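Local coordinates for Tll1590 protein (Thermosynechococcus elongatus, PDB 6LDQ) that belongs to the GT-B glycosyltransferase clan, the chain here forming a single Rossmann-like domain of the glycosyl transferase 4-like family, at residues H46-R52 with H67-L73; L86-P91 with W114-V119; Y106-H110 with Y211-F215; C169-P175 with Q190-C196. The contacts are given in a common frame with arbitrary orientation. Residue numbers count along the deposited sequence, not the author numbering.

Contact 1 of 4, residues H46-R52 with H67-L73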
# COMPACT_ATOMS: atom_id res chain seq x y z
N HIS A 46 -8.44 -7.43 9.69
CA HIS A 46 -7.35 -8.40 9.72
C HIS A 46 -6.27 -7.92 8.75
O HIS A 46 -6.48 -7.95 7.54
CB HIS A 46 -7.88 -9.78 9.33
CG HIS A 46 -9.04 -10.24 10.16
ND1 HIS A 46 -9.61 -11.49 10.02
CD2 HIS A 46 -9.75 -9.61 11.14
CE1 HIS A 46 -10.61 -11.61 10.88
NE2 HIS A 46 -10.71 -10.48 11.57
N VAL A 47 -5.13 -7.46 9.28
CA VAL A 47 -4.15 -6.68 8.52
C VAL A 47 -2.79 -7.37 8.51
O VAL A 47 -2.16 -7.54 9.56
CB VAL A 47 -3.97 -5.27 9.10
CG1 VAL A 47 -2.95 -4.48 8.24
CG2 VAL A 47 -5.30 -4.55 9.27
N ASP A 48 -2.29 -7.67 7.30
CA ASP A 48 -0.92 -8.09 7.05
C ASP A 48 -0.21 -6.94 6.33
O ASP A 48 -0.63 -6.56 5.24
CB ASP A 48 -0.87 -9.35 6.18
CG ASP A 48 -1.30 -10.64 6.95
OD1 ASP A 48 -1.18 -10.66 8.18
OD2 ASP A 48 -1.73 -11.61 6.29
N MET A 49 0.83 -6.38 6.94
CA MET A 49 1.64 -5.32 6.36
C MET A 49 2.96 -5.91 5.88
O MET A 49 3.60 -6.66 6.62
CB MET A 49 1.90 -4.21 7.38
CG MET A 49 0.66 -3.39 7.77
SD MET A 49 0.94 -2.50 9.32
CE MET A 49 0.75 -3.89 10.44
N PHE A 50 3.37 -5.58 4.65
CA PHE A 50 4.58 -6.13 4.04
C PHE A 50 5.57 -5.00 3.77
O PHE A 50 5.20 -3.96 3.20
CB PHE A 50 4.28 -6.88 2.73
CG PHE A 50 3.36 -8.07 2.90
CD1 PHE A 50 1.97 -7.90 3.04
CD2 PHE A 50 3.87 -9.36 2.91
CE1 PHE A 50 1.14 -9.02 3.20
CE2 PHE A 50 3.04 -10.47 3.06
CZ PHE A 50 1.67 -10.30 3.21
N THR A 51 6.81 -5.20 4.21
CA THR A 51 7.93 -4.34 3.87
C THR A 51 9.11 -5.24 3.54
O THR A 51 9.04 -6.47 3.70
CB THR A 51 8.23 -3.34 5.01
OG1 THR A 51 9.26 -2.41 4.61
CG2 THR A 51 8.64 -4.05 6.31
N ARG A 52 10.18 -4.65 3.02
CA ARG A 52 11.35 -5.43 2.68
C ARG A 52 12.22 -5.67 3.92
O ARG A 52 12.23 -4.88 4.86
CB ARG A 52 12.19 -4.74 1.58
CG ARG A 52 12.82 -3.41 2.01
CD ARG A 52 13.57 -2.76 0.81
NE ARG A 52 14.34 -3.77 0.11
CZ ARG A 52 15.64 -3.97 0.30
NH1 ARG A 52 16.30 -3.18 1.13
NH2 ARG A 52 16.28 -4.95 -0.35
N HIS A 67 -4.72 -10.24 14.97
CA HIS A 67 -5.05 -10.10 13.56
C HIS A 67 -4.23 -9.01 12.88
O HIS A 67 -4.66 -8.49 11.85
CB HIS A 67 -6.55 -9.82 13.37
CG HIS A 67 -7.43 -10.70 14.21
ND1 HIS A 67 -8.03 -10.25 15.37
CD2 HIS A 67 -7.82 -11.98 14.04
CE1 HIS A 67 -8.75 -11.23 15.88
NE2 HIS A 67 -8.64 -12.29 15.10
N CYS A 68 -3.07 -8.66 13.43
CA CYS A 68 -2.23 -7.60 12.87
C CYS A 68 -0.77 -8.03 12.97
O CYS A 68 -0.28 -8.31 14.06
CB CYS A 68 -2.46 -6.27 13.61
SG CYS A 68 -1.33 -4.94 13.12
N ARG A 69 -0.07 -8.04 11.84
CA ARG A 69 1.35 -8.38 11.83
C ARG A 69 2.06 -7.65 10.70
O ARG A 69 1.45 -7.23 9.72
CB ARG A 69 1.57 -9.89 11.67
CG ARG A 69 0.87 -10.48 10.47
CD ARG A 69 0.81 -12.01 10.51
NE ARG A 69 0.29 -12.53 9.25
CZ ARG A 69 0.56 -13.72 8.74
NH1 ARG A 69 1.34 -14.58 9.39
NH2 ARG A 69 0.02 -14.07 7.58
N THR A 70 3.38 -7.52 10.85
CA THR A 70 4.27 -7.07 9.78
C THR A 70 5.03 -8.28 9.26
O THR A 70 5.53 -9.09 10.05
CB THR A 70 5.25 -6.01 10.28
OG1 THR A 70 4.53 -4.93 10.87
CG2 THR A 70 6.13 -5.45 9.12
N ILE A 71 5.11 -8.41 7.94
CA ILE A 71 5.86 -9.46 7.27
C ILE A 71 7.02 -8.81 6.51
O ILE A 71 6.80 -7.87 5.73
CB ILE A 71 4.96 -10.28 6.34
CG1 ILE A 71 4.04 -11.20 7.17
CG2 ILE A 71 5.79 -11.09 5.37
CD1 ILE A 71 2.70 -11.52 6.51
N ARG A 72 8.24 -9.26 6.77
CA ARG A 72 9.42 -8.71 6.11
C ARG A 72 9.89 -9.69 5.05
O ARG A 72 10.20 -10.85 5.36
CB ARG A 72 10.52 -8.40 7.13
CG ARG A 72 10.10 -7.34 8.12
CD ARG A 72 11.12 -7.09 9.21
NE ARG A 72 12.27 -6.34 8.72
CZ ARG A 72 12.29 -5.02 8.60
NH1 ARG A 72 11.23 -4.30 8.94
NH2 ARG A 72 13.39 -4.41 8.13
N LEU A 73 9.92 -9.24 3.81
CA LEU A 73 10.18 -10.13 2.70
C LEU A 73 11.61 -9.91 2.23
O LEU A 73 12.09 -8.78 2.17
CB LEU A 73 9.21 -9.88 1.54
CG LEU A 73 7.70 -9.97 1.81
CD1 LEU A 73 6.94 -9.32 0.67
CD2 LEU A 73 7.27 -11.43 1.98
O HOH W 1 -3.16 -10.33 10.23
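The imidazole of His46 lies over that of His67 in an offset stack, ring centroids 4.6 Å apart and planes at 13°. From there the two strands run on side by side in parallel register, joined by six backbone hydrogen bonds from Val47 N to His67 O (2.8 Å) through to Leu73 N to Thr51 O (2.9 Å). On one face Asp48 and Arg69 form a salt bridge, OD1 to NE 2.6 Å, with a longer hydrogen bond from NH2 to OD2 at 3.3 Å; Tyr106 is a second partner of OD2. Further along that face Phe50 CD2 meets Ile71 CG2 at 3.6 Å and Leu73 CD1 at 3.8 Å, under helix 90-104. The other face carries Val47, Cys68 and Met49, whose CE is 3.6 Å from Cys68 SG, covered by helix 32-42. Parallel strands with helices packed on both faces are the build of a three-layer alpha/beta sandwich, here the Rossmann-like domain expected for a member of the GT-B clan.

Contact 2 of 4, residues L86-P91 with W114-V119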
# COMPACT_ATOMS: atom_id res chain seq x y z
N LEU A 86 15.39 1.66 -4.97
CA LEU A 86 14.57 0.49 -4.69
C LEU A 86 13.90 -0.09 -5.93
O LEU A 86 13.59 -1.29 -5.93
CB LEU A 86 13.49 0.84 -3.64
CG LEU A 86 13.99 0.70 -2.20
CD1 LEU A 86 12.87 0.95 -1.20
CD2 LEU A 86 14.60 -0.69 -1.97
N PHE A 87 13.66 0.72 -6.97
CA PHE A 87 12.86 0.26 -8.11
C PHE A 87 13.33 -1.10 -8.65
O PHE A 87 12.51 -1.95 -9.02
CB PHE A 87 12.87 1.29 -9.24
CG PHE A 87 11.92 0.96 -10.34
CD1 PHE A 87 10.56 1.11 -10.16
CD2 PHE A 87 12.38 0.44 -11.53
CE1 PHE A 87 9.68 0.77 -11.17
CE2 PHE A 87 11.51 0.10 -12.54
CZ PHE A 87 10.16 0.26 -12.36
N GLU A 88 14.66 -1.32 -8.71
CA GLU A 88 15.14 -2.55 -9.33
C GLU A 88 14.92 -3.79 -8.46
O GLU A 88 15.18 -4.90 -8.94
CB GLU A 88 16.63 -2.43 -9.69
CG GLU A 88 17.61 -2.64 -8.53
CD GLU A 88 19.05 -2.27 -8.90
OE1 GLU A 88 19.32 -2.09 -10.11
OE2 GLU A 88 19.91 -2.17 -8.00
N THR A 89 14.46 -3.62 -7.21
CA THR A 89 14.22 -4.72 -6.28
C THR A 89 12.78 -5.23 -6.32
O THR A 89 12.51 -6.31 -5.76
CB THR A 89 14.53 -4.30 -4.83
OG1 THR A 89 13.47 -3.48 -4.31
CG2 THR A 89 15.82 -3.50 -4.77
N LEU A 90 11.88 -4.52 -7.00
CA LEU A 90 10.43 -4.68 -6.96
C LEU A 90 9.94 -5.98 -7.60
O LEU A 90 9.02 -6.60 -7.04
CB LEU A 90 9.76 -3.46 -7.61
CG LEU A 90 10.06 -2.14 -6.88
CD1 LEU A 90 9.08 -1.02 -7.27
CD2 LEU A 90 10.04 -2.35 -5.35
N PRO A 91 10.50 -6.44 -8.73
CA PRO A 91 10.12 -7.78 -9.22
C PRO A 91 10.35 -8.89 -8.20
O PRO A 91 9.58 -9.86 -8.18
CB PRO A 91 11.01 -7.97 -10.46
CG PRO A 91 11.24 -6.59 -10.96
CD PRO A 91 11.33 -5.72 -9.73
N TRP A 114 4.84 5.48 -4.52
CA TRP A 114 4.73 4.98 -5.90
C TRP A 114 5.44 3.65 -6.10
O TRP A 114 5.00 2.85 -6.92
CB TRP A 114 5.25 6.05 -6.88
CG TRP A 114 6.73 6.25 -6.93
CD1 TRP A 114 7.46 7.17 -6.23
CD2 TRP A 114 7.67 5.56 -7.78
NE1 TRP A 114 8.80 7.08 -6.58
CE2 TRP A 114 8.95 6.10 -7.52
CE3 TRP A 114 7.54 4.54 -8.72
CZ2 TRP A 114 10.09 5.66 -8.19
CZ3 TRP A 114 8.68 4.09 -9.38
CH2 TRP A 114 9.94 4.65 -9.10
N LEU A 115 6.52 3.39 -5.34
CA LEU A 115 7.29 2.15 -5.49
C LEU A 115 6.45 0.92 -5.12
O LEU A 115 6.38 -0.05 -5.87
CB LEU A 115 8.55 2.21 -4.62
CG LEU A 115 9.68 3.16 -5.03
CD1 LEU A 115 10.57 3.45 -3.84
CD2 LEU A 115 10.51 2.57 -6.17
N SER A 116 5.84 0.95 -3.95
CA SER A 116 4.87 -0.10 -3.62
C SER A 116 3.73 -0.13 -4.64
O SER A 116 3.19 -1.20 -4.93
CB SER A 116 4.32 0.14 -2.22
OG SER A 116 5.38 0.38 -1.30
N GLY A 117 3.40 1.02 -5.23
CA GLY A 117 2.31 1.06 -6.19
C GLY A 117 2.58 0.30 -7.47
O GLY A 117 1.68 -0.29 -8.05
N TRP A 118 3.83 0.36 -7.95
CA TRP A 118 4.27 -0.54 -9.01
C TRP A 118 3.94 -1.99 -8.65
O TRP A 118 3.43 -2.76 -9.48
CB TRP A 118 5.78 -0.36 -9.22
CG TRP A 118 6.27 -0.96 -10.49
CD1 TRP A 118 6.29 -0.36 -11.72
CD2 TRP A 118 6.77 -2.28 -10.67
NE1 TRP A 118 6.80 -1.24 -12.65
CE2 TRP A 118 7.09 -2.42 -12.03
CE3 TRP A 118 6.97 -3.36 -9.81
CZ2 TRP A 118 7.63 -3.61 -12.56
CZ3 TRP A 118 7.50 -4.54 -10.33
CH2 TRP A 118 7.84 -4.65 -11.69
N VAL A 119 4.24 -2.38 -7.42
CA VAL A 119 3.90 -3.74 -6.99
C VAL A 119 2.39 -3.94 -7.10
O VAL A 119 1.91 -4.93 -7.67
CB VAL A 119 4.42 -3.99 -5.56
CG1 VAL A 119 3.87 -5.30 -4.99
CG2 VAL A 119 5.95 -3.98 -5.53
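An aromatic cluster of Phe87, Trp114 and Trp118 joins the turn leading into helix 90-104 to the start of helix 113-126. Phe87 points its edge at the face of the Trp118 indole: its CE1 is 3.6 Å from Trp118 CD1, and the centroids of the Phe87 ring and the five-membered ring are 4.8 Å apart with planes at 73°. Toward Trp114 the fit is looser; Phe87 CD1 touches Trp114 CZ3 at 3.6 Å, but the rings are slid apart and barely overlap. In the Rossmann-like domain these two helices follow each other in the chain with strand 108-112 between them, and helix 153-166 reaches the same cluster, Trp118 meeting Val159 and Trp114 meeting Arg156 and Glu160. Leu90 fills the space between the helices, its CB 3.6 Å from Trp118 CE3 and its CD1 4.0 Å from Leu115 CD2 and only 3.2 Å from Leu115 O. No hydrogen bond crosses this apolar interface. Within 86-91 the turn is held by Leu86 O, which accepts from both Thr89 N (2.8 Å) and Thr89 OG1 (2.7 Å). At its far end Pro91 CG rests 4.0 Å from Trp118 CH2.

Contact 3 of 4, residues Y106-H110 with Y211-F215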
# COMPACT_ATOMS: atom_id res chain seq x y z
N TYR A 106 -5.90 -11.92 -0.36
CA TYR A 106 -6.30 -10.57 0.02
C TYR A 106 -7.27 -9.89 -0.95
O TYR A 106 -6.88 -9.54 -2.07
CB TYR A 106 -5.06 -9.68 0.18
CG TYR A 106 -4.01 -10.25 1.10
CD1 TYR A 106 -4.20 -10.28 2.48
CD2 TYR A 106 -2.84 -10.79 0.60
CE1 TYR A 106 -3.24 -10.81 3.33
CE2 TYR A 106 -1.86 -11.32 1.44
CZ TYR A 106 -2.06 -11.32 2.80
OH TYR A 106 -1.10 -11.86 3.63
N PRO A 107 -8.54 -9.67 -0.54
CA PRO A 107 -9.48 -8.96 -1.42
C PRO A 107 -9.19 -7.48 -1.55
O PRO A 107 -9.75 -6.83 -2.44
CB PRO A 107 -10.85 -9.18 -0.73
CG PRO A 107 -10.51 -9.55 0.70
CD PRO A 107 -9.23 -10.34 0.58
N LEU A 108 -8.40 -6.92 -0.66
CA LEU A 108 -8.02 -5.52 -0.72
C LEU A 108 -6.53 -5.45 -0.46
O LEU A 108 -6.01 -6.13 0.43
CB LEU A 108 -8.79 -4.66 0.29
CG LEU A 108 -8.60 -3.14 0.36
CD1 LEU A 108 -9.94 -2.49 0.76
CD2 LEU A 108 -7.52 -2.78 1.37
N ILE A 109 -5.85 -4.65 -1.26
CA ILE A 109 -4.43 -4.40 -1.08
C ILE A 109 -4.24 -2.90 -1.14
O ILE A 109 -4.68 -2.26 -2.10
CB ILE A 109 -3.58 -5.10 -2.16
CG1 ILE A 109 -3.83 -6.62 -2.15
CG2 ILE A 109 -2.12 -4.81 -1.92
CD1 ILE A 109 -2.79 -7.41 -2.98
N HIS A 110 -3.59 -2.34 -0.12
CA HIS A 110 -3.40 -0.89 -0.00
C HIS A 110 -1.91 -0.61 -0.04
O HIS A 110 -1.18 -0.95 0.90
CB HIS A 110 -4.05 -0.36 1.28
CG HIS A 110 -3.95 1.13 1.45
ND1 HIS A 110 -4.52 1.80 2.52
CD2 HIS A 110 -3.34 2.08 0.70
CE1 HIS A 110 -4.27 3.09 2.42
NE2 HIS A 110 -3.55 3.29 1.32
N TYR A 211 -12.60 1.55 2.39
CA TYR A 211 -12.58 0.11 2.13
C TYR A 211 -14.00 -0.42 1.94
O TYR A 211 -14.33 -1.05 0.93
CB TYR A 211 -11.89 -0.63 3.28
CG TYR A 211 -10.41 -0.32 3.48
CD1 TYR A 211 -9.71 0.54 2.62
CD2 TYR A 211 -9.71 -0.89 4.54
CE1 TYR A 211 -8.37 0.82 2.82
CE2 TYR A 211 -8.38 -0.63 4.76
CZ TYR A 211 -7.70 0.23 3.88
OH TYR A 211 -6.37 0.48 4.11
N ARG A 212 -14.88 -0.13 2.90
CA ARG A 212 -16.24 -0.65 2.83
C ARG A 212 -16.98 -0.10 1.62
O ARG A 212 -17.69 -0.83 0.93
CB ARG A 212 -16.96 -0.34 4.13
CG ARG A 212 -16.28 -0.98 5.34
CD ARG A 212 -17.20 -1.01 6.56
NE ARG A 212 -16.98 0.18 7.38
CZ ARG A 212 -17.67 1.31 7.23
NH1 ARG A 212 -17.41 2.35 8.01
NH2 ARG A 212 -18.61 1.39 6.31
N GLN A 213 -16.81 1.19 1.33
CA GLN A 213 -17.37 1.78 0.12
C GLN A 213 -16.95 0.99 -1.13
O GLN A 213 -17.78 0.63 -1.96
CB GLN A 213 -16.92 3.23 -0.01
CG GLN A 213 -17.98 4.27 0.26
CD GLN A 213 -17.38 5.66 0.24
OE1 GLN A 213 -17.50 6.41 1.22
NE2 GLN A 213 -16.72 6.00 -0.85
N LEU A 214 -15.64 0.76 -1.27
CA LEU A 214 -15.13 -0.04 -2.37
C LEU A 214 -15.79 -1.41 -2.44
O LEU A 214 -16.22 -1.86 -3.51
CB LEU A 214 -13.61 -0.21 -2.23
CG LEU A 214 -12.70 0.92 -2.68
CD1 LEU A 214 -11.33 0.35 -2.99
CD2 LEU A 214 -13.28 1.62 -3.90
N PHE A 215 -15.88 -2.10 -1.29
CA PHE A 215 -16.41 -3.45 -1.28
C PHE A 215 -17.89 -3.48 -1.67
O PHE A 215 -18.33 -4.40 -2.37
CB PHE A 215 -16.24 -4.08 0.11
CG PHE A 215 -14.83 -4.50 0.43
CD1 PHE A 215 -14.08 -5.26 -0.46
CD2 PHE A 215 -14.26 -4.15 1.65
CE1 PHE A 215 -12.79 -5.66 -0.14
CE2 PHE A 215 -12.97 -4.53 1.96
CZ PHE A 215 -12.24 -5.31 1.07
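Strand 108-110 and helix segment 211-215 run at 139° to each other, their axes 10.9 Å apart at closest approach, the spacing of a helix laid on a beta sheet. This is the alpha/beta layering of the Rossmann-like fold: 108-112 is a central strand, and the C-terminal helix 200-216 covers one face of it. Leu108 and His110 point toward that helix, while Ile109 between them points away, to Phe97 of helix 90-104. Leu108 is the most covered residue of the contact. Its CD2 sits over the Tyr211 ring, 3.9 Å from the centroid and 9° off the normal, a CH-pi contact, while its CD1 approaches Tyr211 CG at 3.5 Å. One helical turn on, Phe215 packs against the base of the same side chain, with CZ 3.6 Å from Leu108 CB and CE1 4.1 Å from Pro107 CB. Trp45 meets the Tyr211 ring edge-to-face, so the phenol is packed on more than one side. The one polar link across these segments is at its tip: His110, whose NE2 is hydrogen-bonded to Thr134 on the neighbouring strand 130-134, uses ND1 for a 2.8 Å hydrogen bond with Tyr211 OH.

Contact 4 of 4, residues C169-P175 with Q190-C196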
# COMPACT_ATOMS: atom_id res chain seq x y z
N CYS A 169 -8.82 3.68 -5.85
CA CYS A 169 -8.79 4.99 -5.20
C CYS A 169 -7.38 5.35 -4.76
O CYS A 169 -6.67 4.53 -4.17
CB CYS A 169 -9.73 5.04 -3.99
SG CYS A 169 -9.66 6.62 -3.17
N VAL A 170 -6.99 6.60 -5.02
CA VAL A 170 -5.69 7.12 -4.61
C VAL A 170 -5.87 8.15 -3.50
O VAL A 170 -6.57 9.14 -3.69
CB VAL A 170 -4.93 7.73 -5.79
CG1 VAL A 170 -3.65 8.35 -5.28
CG2 VAL A 170 -4.64 6.66 -6.82
N ILE A 171 -5.19 7.93 -2.38
CA ILE A 171 -5.30 8.79 -1.21
C ILE A 171 -4.19 9.84 -1.25
O ILE A 171 -3.01 9.52 -1.47
CB ILE A 171 -5.24 7.94 0.08
CG1 ILE A 171 -6.55 7.14 0.22
CG2 ILE A 171 -5.03 8.83 1.30
CD1 ILE A 171 -6.38 5.66 0.41
N VAL A 172 -4.57 11.10 -1.09
CA VAL A 172 -3.63 12.21 -0.94
C VAL A 172 -3.68 12.68 0.50
O VAL A 172 -4.72 12.60 1.17
CB VAL A 172 -3.95 13.36 -1.91
CG1 VAL A 172 -3.64 12.94 -3.34
CG2 VAL A 172 -5.41 13.75 -1.78
N THR A 173 -2.56 13.18 1.00
CA THR A 173 -2.48 13.54 2.42
C THR A 173 -2.55 15.04 2.67
O THR A 173 -2.51 15.46 3.82
CB THR A 173 -1.22 12.95 3.07
OG1 THR A 173 -0.06 13.64 2.60
CG2 THR A 173 -1.08 11.47 2.74
N SER A 174 -2.66 15.85 1.62
CA SER A 174 -2.83 17.29 1.80
C SER A 174 -3.32 17.87 0.48
O SER A 174 -3.08 17.28 -0.58
CB SER A 174 -1.53 17.97 2.22
OG SER A 174 -0.53 17.80 1.23
N PRO A 175 -4.03 18.99 0.51
CA PRO A 175 -4.41 19.63 -0.75
C PRO A 175 -3.22 19.96 -1.62
O PRO A 175 -3.31 19.85 -2.85
CB PRO A 175 -5.16 20.88 -0.29
CG PRO A 175 -5.75 20.45 1.02
CD PRO A 175 -4.65 19.68 1.66
N GLN A 190 -9.45 8.62 -9.18
CA GLN A 190 -10.20 9.13 -8.04
C GLN A 190 -9.23 9.33 -6.88
O GLN A 190 -8.58 8.38 -6.44
CB GLN A 190 -11.32 8.17 -7.64
CG GLN A 190 -12.62 8.88 -7.21
CD GLN A 190 -13.54 8.00 -6.38
OE1 GLN A 190 -13.21 6.84 -6.09
NE2 GLN A 190 -14.69 8.53 -5.99
N THR A 191 -9.12 10.57 -6.41
CA THR A 191 -8.33 10.91 -5.24
C THR A 191 -9.26 11.23 -4.07
O THR A 191 -10.35 11.77 -4.27
CB THR A 191 -7.38 12.09 -5.51
OG1 THR A 191 -8.08 13.11 -6.24
CG2 THR A 191 -6.15 11.63 -6.33
N ARG A 192 -8.81 10.91 -2.86
CA ARG A 192 -9.56 11.23 -1.65
C ARG A 192 -8.59 11.80 -0.63
O ARG A 192 -7.45 11.34 -0.54
CB ARG A 192 -10.26 10.00 -1.08
CG ARG A 192 -11.33 9.44 -1.98
CD ARG A 192 -12.69 10.00 -1.60
NE ARG A 192 -13.60 10.03 -2.75
CZ ARG A 192 -14.88 10.37 -2.68
NH1 ARG A 192 -15.42 10.71 -1.51
NH2 ARG A 192 -15.63 10.36 -3.77
N LEU A 193 -9.05 12.78 0.14
CA LEU A 193 -8.22 13.47 1.12
C LEU A 193 -8.29 12.73 2.44
O LEU A 193 -9.35 12.71 3.08
CB LEU A 193 -8.65 14.92 1.30
CG LEU A 193 -7.76 15.73 2.24
CD1 LEU A 193 -6.33 15.84 1.67
CD2 LEU A 193 -8.34 17.12 2.47
N ILE A 194 -7.18 12.15 2.86
CA ILE A 194 -7.02 11.64 4.22
C ILE A 194 -5.76 12.28 4.80
O ILE A 194 -4.64 11.87 4.49
CB ILE A 194 -6.93 10.11 4.25
CG1 ILE A 194 -8.03 9.49 3.37
CG2 ILE A 194 -7.03 9.60 5.69
CD1 ILE A 194 -9.44 9.73 3.86
N PRO A 195 -5.91 13.31 5.63
CA PRO A 195 -4.80 14.21 5.90
C PRO A 195 -3.75 13.61 6.81
O PRO A 195 -4.05 12.80 7.70
CB PRO A 195 -5.47 15.42 6.56
CG PRO A 195 -6.96 15.22 6.37
CD PRO A 195 -7.15 13.75 6.29
N CYS A 196 -2.50 14.00 6.55
CA CYS A 196 -1.40 13.73 7.46
C CYS A 196 -1.76 14.13 8.88
O CYS A 196 -2.37 15.18 9.10
CB CYS A 196 -0.15 14.49 7.00
SG CYS A 196 1.18 14.58 8.21
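Leu193, Val172 and Thr173 lose the most surface where strand 191-193 joins the sheet edge beside strand 169-172. Leu193, otherwise exposed, turns its CD1 back across the junction, 4.1 Å from Val172 CG2, 3.7 Å from Ser174 N and 4.2 Å from Pro175 CD. It thus lies against the start of helix 175-185, the middle element of a beta-alpha-beta unit with these two strands. Val172 is held through its backbone, its N donating to Arg192 O (2.9 Å) and its O accepting from Ile194 N (3.0 Å), while its side chain also meets Glu178 and Leu181 of the helix. Past the strand ends Thr173 carries the pairing on: its O accepts from Cys196 N at 3.1 Å, with Pro195 CA 3.3 Å away. Val170 N to Gln190 O (2.8 Å) and Arg192 N to Val170 O (3.0 Å) complete the five hydrogen bonds. All five are main chain to main chain, so the pairing rests on the peptide backbone, and the side chains add mainly apolar contact.

Following the chain, contact 1 closes first, around a loop holding the edge strand 61-63, and pairs two neighbouring strands of the sheet. Contact 2 then opens at 86-91, its Leu86 CD2 packed 3.6 Å from Arg52 CD of contact 1, and closes at 114-119. Contact 3 starts inside that loop, at 106-110, and closes only at 211-215, so the two cross; it brings the C-terminal helix onto a central strand. Contact 4 is nested inside contact 3 and sits at the other end of the sheet, its centre about 23 Å from that of contact 1. Between them, contact 3 touches both: Tyr106 OH lies 2.7 Å from Asp48 OD2, and His110 NE2 3.8 Å from Ile171 CD1.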